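Multiheme cytochrome cf (Carboxydothermus ferrireducens DSM 11255, PDB 6QVM) probably passes electrons to insoluble extracellular Fe(III), serving as an undecaheme c-type cytochrome of the cell's S-layer. Local coordinates at residues A[419-424]-A[462-467]. Residues are numbered along the deposited sequence; the frame is centred on the assembly and turned at random.
With HEC (heme c), chain K.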
ATOM      1  N   GLN A 419      -5.557  14.312 -19.018  1.00 61.09           N
ATOM      2  CA  GLN A 419      -6.020  15.573 -19.584  1.00 78.20           C
ATOM      3  C   GLN A 419      -5.677  15.702 -21.067  1.00 76.12           C
ATOM      4  O   GLN A 419      -6.244  16.559 -21.755  1.00 80.15           O
ATOM      5  CB  GLN A 419      -5.453  16.755 -18.787  1.00 70.22           C
ATOM      6  CG  GLN A 419      -4.056  17.189 -19.182  1.00 74.80           C
ATOM      7  CD  GLN A 419      -3.401  18.029 -18.109  1.00 89.49           C
ATOM      8  OE1 GLN A 419      -3.548  17.749 -16.921  1.00 89.10           O
ATOM      9  NE2 GLN A 419      -2.685  19.072 -18.518  1.00 84.32           N
ATOM     10  N   THR A 420      -4.769  14.867 -21.573  1.00 69.37           N
ATOM     11  CA  THR A 420      -4.606  14.744 -23.015  1.00 68.03           C
ATOM     12  C   THR A 420      -5.897  14.262 -23.664  1.00 71.30           C
ATOM     13  O   THR A 420      -6.311  14.778 -24.708  1.00 78.35           O
ATOM     14  CB  THR A 420      -3.455  13.786 -23.327  1.00 66.86           C
ATOM     15  OG1 THR A 420      -2.204  14.416 -23.023  1.00 71.07           O
ATOM     16  CG2 THR A 420      -3.483  13.358 -24.791  1.00 65.85           C
ATOM     17  N   ILE A 421      -6.565  13.291 -23.035  1.00 86.04           N
ATOM     18  CA  ILE A 421      -7.830  12.793 -23.562  1.00 87.26           C
ATOM     19  C   ILE A 421      -8.951  13.793 -23.306  1.00 97.19           C
ATOM     20  O   ILE A 421      -9.885  13.911 -24.109  1.00107.22           O
ATOM     21  CB  ILE A 421      -8.151  11.414 -22.956  1.00 89.83           C
ATOM     22  CG1 ILE A 421      -6.939  10.491 -23.071  1.00 85.96           C
ATOM     23  CG2 ILE A 421      -9.349  10.793 -23.649  1.00 85.48           C
ATOM     24  CD1 ILE A 421      -6.570  10.128 -24.490  1.00 77.99           C
ATOM     25  N   GLN A 422      -8.883  14.527 -22.195  1.00 82.62           N
ATOM     26  CA  GLN A 422      -9.910  15.523 -21.905  1.00 95.64           C
ATOM     27  C   GLN A 422      -9.856  16.684 -22.892  1.00104.56           C
ATOM     28  O   GLN A 422     -10.899  17.229 -23.272  1.00113.29           O
ATOM     29  CB  GLN A 422      -9.759  16.025 -20.469  1.00 90.95           C
ATOM     30  CG  GLN A 422     -10.184  15.022 -19.406  1.00 80.16           C
ATOM     31  CD  GLN A 422      -9.805  15.459 -18.004  1.00 91.70           C
ATOM     32  OE1 GLN A 422      -8.918  16.293 -17.819  1.00 80.29           O
ATOM     33  NE2 GLN A 422     -10.479  14.898 -17.006  1.00 63.23           N
ATOM     34  N   LYS A 423      -8.655  17.068 -23.325  1.00102.62           N
ATOM     35  CA  LYS A 423      -8.481  18.199 -24.228  1.00 92.50           C
ATOM     36  C   LYS A 423      -8.627  17.824 -25.696  1.00103.82           C
ATOM     37  O   LYS A 423      -8.471  18.696 -26.556  1.00105.34           O
ATOM     38  CB  LYS A 423      -7.104  18.840 -24.019  1.00 75.15           C
ATOM     39  CG  LYS A 423      -6.909  19.546 -22.689  1.00 89.04           C
ATOM     40  CD  LYS A 423      -5.427  19.792 -22.440  1.00 92.71           C
ATOM     41  CE  LYS A 423      -5.199  20.770 -21.302  1.00 87.38           C
ATOM     42  NZ  LYS A 423      -5.575  22.156 -21.690  1.00 96.43           N
ATOM     43  N   ASN A 424      -8.907  16.561 -26.009  1.00118.11           N
ATOM     44  CA  ASN A 424      -8.877  16.085 -27.386  1.00116.69           C
ATOM     45  C   ASN A 424     -10.274  16.086 -27.996  1.00121.97           C
ATOM     46  O   ASN A 424     -11.259  15.789 -27.315  1.00107.89           O
ATOM     47  CB  ASN A 424      -8.270  14.684 -27.463  1.00116.91           C
ATOM     48  CG  ASN A 424      -7.112  14.604 -28.440  1.00116.91           C
ATOM     49  OD1 ASN A 424      -7.076  13.737 -29.311  1.00113.33           O
ATOM     50  ND2 ASN A 424      -6.159  15.520 -28.303  1.00107.13           N
ATOM     51  N   VAL A 462     -20.277   4.650 -18.280  1.00 87.82           N
ATOM     52  CA  VAL A 462     -19.514   5.775 -17.758  1.00 93.01           C
ATOM     53  C   VAL A 462     -19.253   6.805 -18.845  1.00 96.70           C
ATOM     54  O   VAL A 462     -19.084   6.475 -20.023  1.00101.36           O
ATOM     55  CB  VAL A 462     -18.180   5.299 -17.141  1.00 90.95           C
ATOM     56  CG1 VAL A 462     -18.414   4.760 -15.744  1.00 69.21           C
ATOM     57  CG2 VAL A 462     -17.535   4.237 -18.023  1.00 67.43           C
ATOM     58  N   LYS A 463     -19.232   8.067 -18.432  1.00104.64           N
ATOM     59  CA  LYS A 463     -18.804   9.164 -19.288  1.00105.51           C
ATOM     60  C   LYS A 463     -17.336   9.474 -19.023  1.00100.27           C
ATOM     61  O   LYS A 463     -16.822   9.223 -17.930  1.00 93.14           O
ATOM     62  CB  LYS A 463     -19.658  10.408 -19.044  1.00 92.65           C
ATOM     63  N   LEU A 464     -16.663  10.015 -20.044  1.00 86.67           N
ATOM     64  CA  LEU A 464     -15.249  10.358 -19.925  1.00 82.18           C
ATOM     65  C   LEU A 464     -14.979  11.244 -18.717  1.00 84.85           C
ATOM     66  O   LEU A 464     -13.897  11.171 -18.122  1.00101.58           O
ATOM     67  CB  LEU A 464     -14.781  11.053 -21.205  1.00 79.01           C
ATOM     68  CG  LEU A 464     -13.536  11.937 -21.123  1.00 85.23           C
ATOM     69  CD1 LEU A 464     -12.270  11.098 -21.030  1.00 82.05           C
ATOM     70  CD2 LEU A 464     -13.469  12.897 -22.301  1.00 86.05           C
ATOM     71  N   SER A 465     -15.954  12.067 -18.329  1.00 70.77           N
ATOM     72  CA  SER A 465     -15.778  13.039 -17.259  1.00 76.61           C
ATOM     73  C   SER A 465     -15.820  12.433 -15.858  1.00 66.96           C
ATOM     74  O   SER A 465     -15.460  13.122 -14.899  1.00 66.80           O
ATOM     75  CB  SER A 465     -16.844  14.131 -17.377  1.00 85.96           C
ATOM     76  OG  SER A 465     -18.068  13.594 -17.846  1.00 95.29           O
ATOM     77  N   ASP A 466     -16.246  11.175 -15.708  1.00 76.80           N
ATOM     78  CA  ASP A 466     -16.277  10.565 -14.381  1.00 84.87           C
ATOM     79  C   ASP A 466     -14.879  10.439 -13.787  1.00 82.86           C
ATOM     80  O   ASP A 466     -14.713  10.505 -12.561  1.00 89.50           O
ATOM     81  CB  ASP A 466     -16.937   9.186 -14.438  1.00 94.99           C
ATOM     82  CG  ASP A 466     -18.418   9.250 -14.752  1.00102.88           C
ATOM     83  OD1 ASP A 466     -19.015  10.336 -14.588  1.00 96.84           O
ATOM     84  OD2 ASP A 466     -18.985   8.206 -15.146  1.00 91.51           O
ATOM     85  N   PHE A 467     -13.870  10.266 -14.638  1.00 81.42           N
ATOM     86  CA  PHE A 467     -12.536   9.861 -14.223  1.00 66.84           C
ATOM     87  C   PHE A 467     -11.623  11.073 -14.081  1.00 77.01           C
ATOM     88  O   PHE A 467     -11.711  12.030 -14.861  1.00 70.06           O
ATOM     89  CB  PHE A 467     -11.961   8.853 -15.218  1.00 56.89           C
ATOM     90  CG  PHE A 467     -12.815   7.621 -15.383  1.00 58.31           C
ATOM     91  CD1 PHE A 467     -12.769   6.605 -14.442  1.00 63.03           C
ATOM     92  CD2 PHE A 467     -13.677   7.488 -16.461  1.00 60.24           C
ATOM     93  CE1 PHE A 467     -13.559   5.473 -14.577  1.00 73.49           C
ATOM     94  CE2 PHE A 467     -14.467   6.352 -16.604  1.00 62.89           C
ATOM     95  CZ  PHE A 467     -14.407   5.346 -15.659  1.00 74.11           C
TER
HETATM   96 FE   HEC K 707      -3.299   7.439 -26.809  1.00 83.55          FE
HETATM   97  CHA HEC K 707      -0.367   9.261 -27.175  1.00 81.66           C
HETATM   98  CHB HEC K 707      -5.095  10.185 -27.887  1.00 94.86           C
HETATM   99  CHC HEC K 707      -6.170   5.511 -27.037  1.00 94.03           C
HETATM  100  CHD HEC K 707      -1.564   4.703 -25.721  1.00 64.26           C
HETATM  101  NA  HEC K 707      -2.817   9.350 -27.422  1.00 92.19           N
HETATM  102  C1A HEC K 707      -1.549   9.907 -27.477  1.00 94.88           C
HETATM  103  C2A HEC K 707      -1.671  11.290 -27.902  1.00107.69           C
HETATM  104  C3A HEC K 707      -2.982  11.541 -28.094  1.00106.56           C
HETATM  105  C4A HEC K 707      -3.723  10.327 -27.798  1.00100.41           C
HETATM  106  CMA HEC K 707      -3.612  12.877 -28.549  1.00 99.48           C
HETATM  107  CAA HEC K 707      -0.480  12.269 -28.085  1.00112.34           C
HETATM  108  CBA HEC K 707      -0.287  12.534 -29.578  1.00121.73           C
HETATM  109  CGA HEC K 707       1.145  12.854 -29.917  1.00132.14           C
HETATM  110  O1A HEC K 707       1.558  12.531 -31.060  1.00129.42           O
HETATM  111  O2A HEC K 707       1.875  13.426 -29.064  1.00132.24           O
HETATM  112  NB  HEC K 707      -5.257   7.775 -27.361  1.00 92.89           N
HETATM  113  C1B HEC K 707      -5.784   8.990 -27.771  1.00 91.97           C
HETATM  114  C2B HEC K 707      -7.193   8.792 -28.062  1.00 90.56           C
HETATM  115  C3B HEC K 707      -7.490   7.499 -27.825  1.00 96.68           C
HETATM  116  C4B HEC K 707      -6.275   6.839 -27.388  1.00 95.15           C
HETATM  117  CMB HEC K 707      -8.168   9.896 -28.538  1.00 91.35           C
HETATM  118  CAB HEC K 707      -8.871   6.810 -27.976  1.00103.18           C
HETATM  119  CBB HEC K 707      -9.306   6.805 -29.457  1.00 84.45           C
HETATM  120  NC  HEC K 707      -3.778   5.482 -26.438  1.00 76.27           N
HETATM  121  C1C HEC K 707      -5.020   4.892 -26.594  1.00 83.75           C
HETATM  122  C2C HEC K 707      -4.927   3.505 -26.183  1.00 69.58           C
HETATM  123  C3C HEC K 707      -3.635   3.251 -25.878  1.00 69.21           C
HETATM  124  C4C HEC K 707      -2.905   4.506 -25.994  1.00 66.96           C
HETATM  125  CMC HEC K 707      -6.109   2.508 -26.277  1.00 70.16           C
HETATM  126  CAC HEC K 707      -3.004   1.926 -25.374  1.00 70.62           C
HETATM  127  CBC HEC K 707      -3.209   0.750 -26.354  1.00 68.85           C
HETATM  128  ND  HEC K 707      -1.282   7.059 -26.481  1.00 81.63           N
HETATM  129  C1D HEC K 707      -0.809   5.817 -26.055  1.00 71.63           C
HETATM  130  C2D HEC K 707       0.635   5.871 -26.018  1.00 87.89           C
HETATM  131  C3D HEC K 707       1.016   7.297 -26.470  1.00 84.85           C
HETATM  132  C4D HEC K 707      -0.242   7.957 -26.739  1.00 78.42           C
HETATM  133  CMD HEC K 707       1.572   4.718 -25.599  1.00 91.58           C
HETATM  134  CAD HEC K 707       2.431   7.914 -26.621  1.00 86.02           C
HETATM  135  CBD HEC K 707       3.177   7.207 -27.751  1.00 85.33           C
HETATM  136  CGD HEC K 707       4.213   8.102 -28.394  1.00101.25           C
HETATM  137  O1D HEC K 707       4.793   8.984 -27.701  1.00 87.55           O
HETATM  138  O2D HEC K 707       4.467   7.917 -29.615  1.00 95.90           O
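In F467, whose backbone touches Q422, CB of D466 sits above one face of the ring, near the rim, CG2 of V462 abuts the edge, and Y439 makes a T-shaped (edge-to-face) contact. A large apolar ring suits this buried place against L432 and A442. The second flat group is a heme c of this multiheme cytochrome c: I421 lays CD1 over one face, 3.6 Å from heme C1B, T420 sets CG2 over that same face, and N424 lies at the edge by methyl CMA, its OD1 level with the ring. I421 also touches C431 and H435 of this very heme's CXXCH motif. Its branched chain suits a place between two apolar surfaces, because while CD1 reaches the heme, CG2 turns to L464 CD1 at 3.9 Å. L464, with CG anti to its backbone N (chi1 158°), offers an apolar reach to I421 and L432, resting the loop against the end of helix 417-422; its CD2 lies 4.1 Å from O of I421. Flexible and polar, Q422 suits the exposed border, where NE2 stands 3.8 Å from F467 O, a loose polar contact and not a hydrogen bond. N424 OD1 is 3.6 Å from heme CMA; an alanine here would probably leave that methyl without its carboxamide neighbour. T420 pairs its methyl with a hydroxyl, OG1 bonding to a propionate oxygen of a second heme c. The loop turns through L464 and S465, a type I turn closed by D466 N to K463 O at 3.0 Å, while K463 N meets D466 OD2 at 3.3 Å, approaching from above the carboxylate plane.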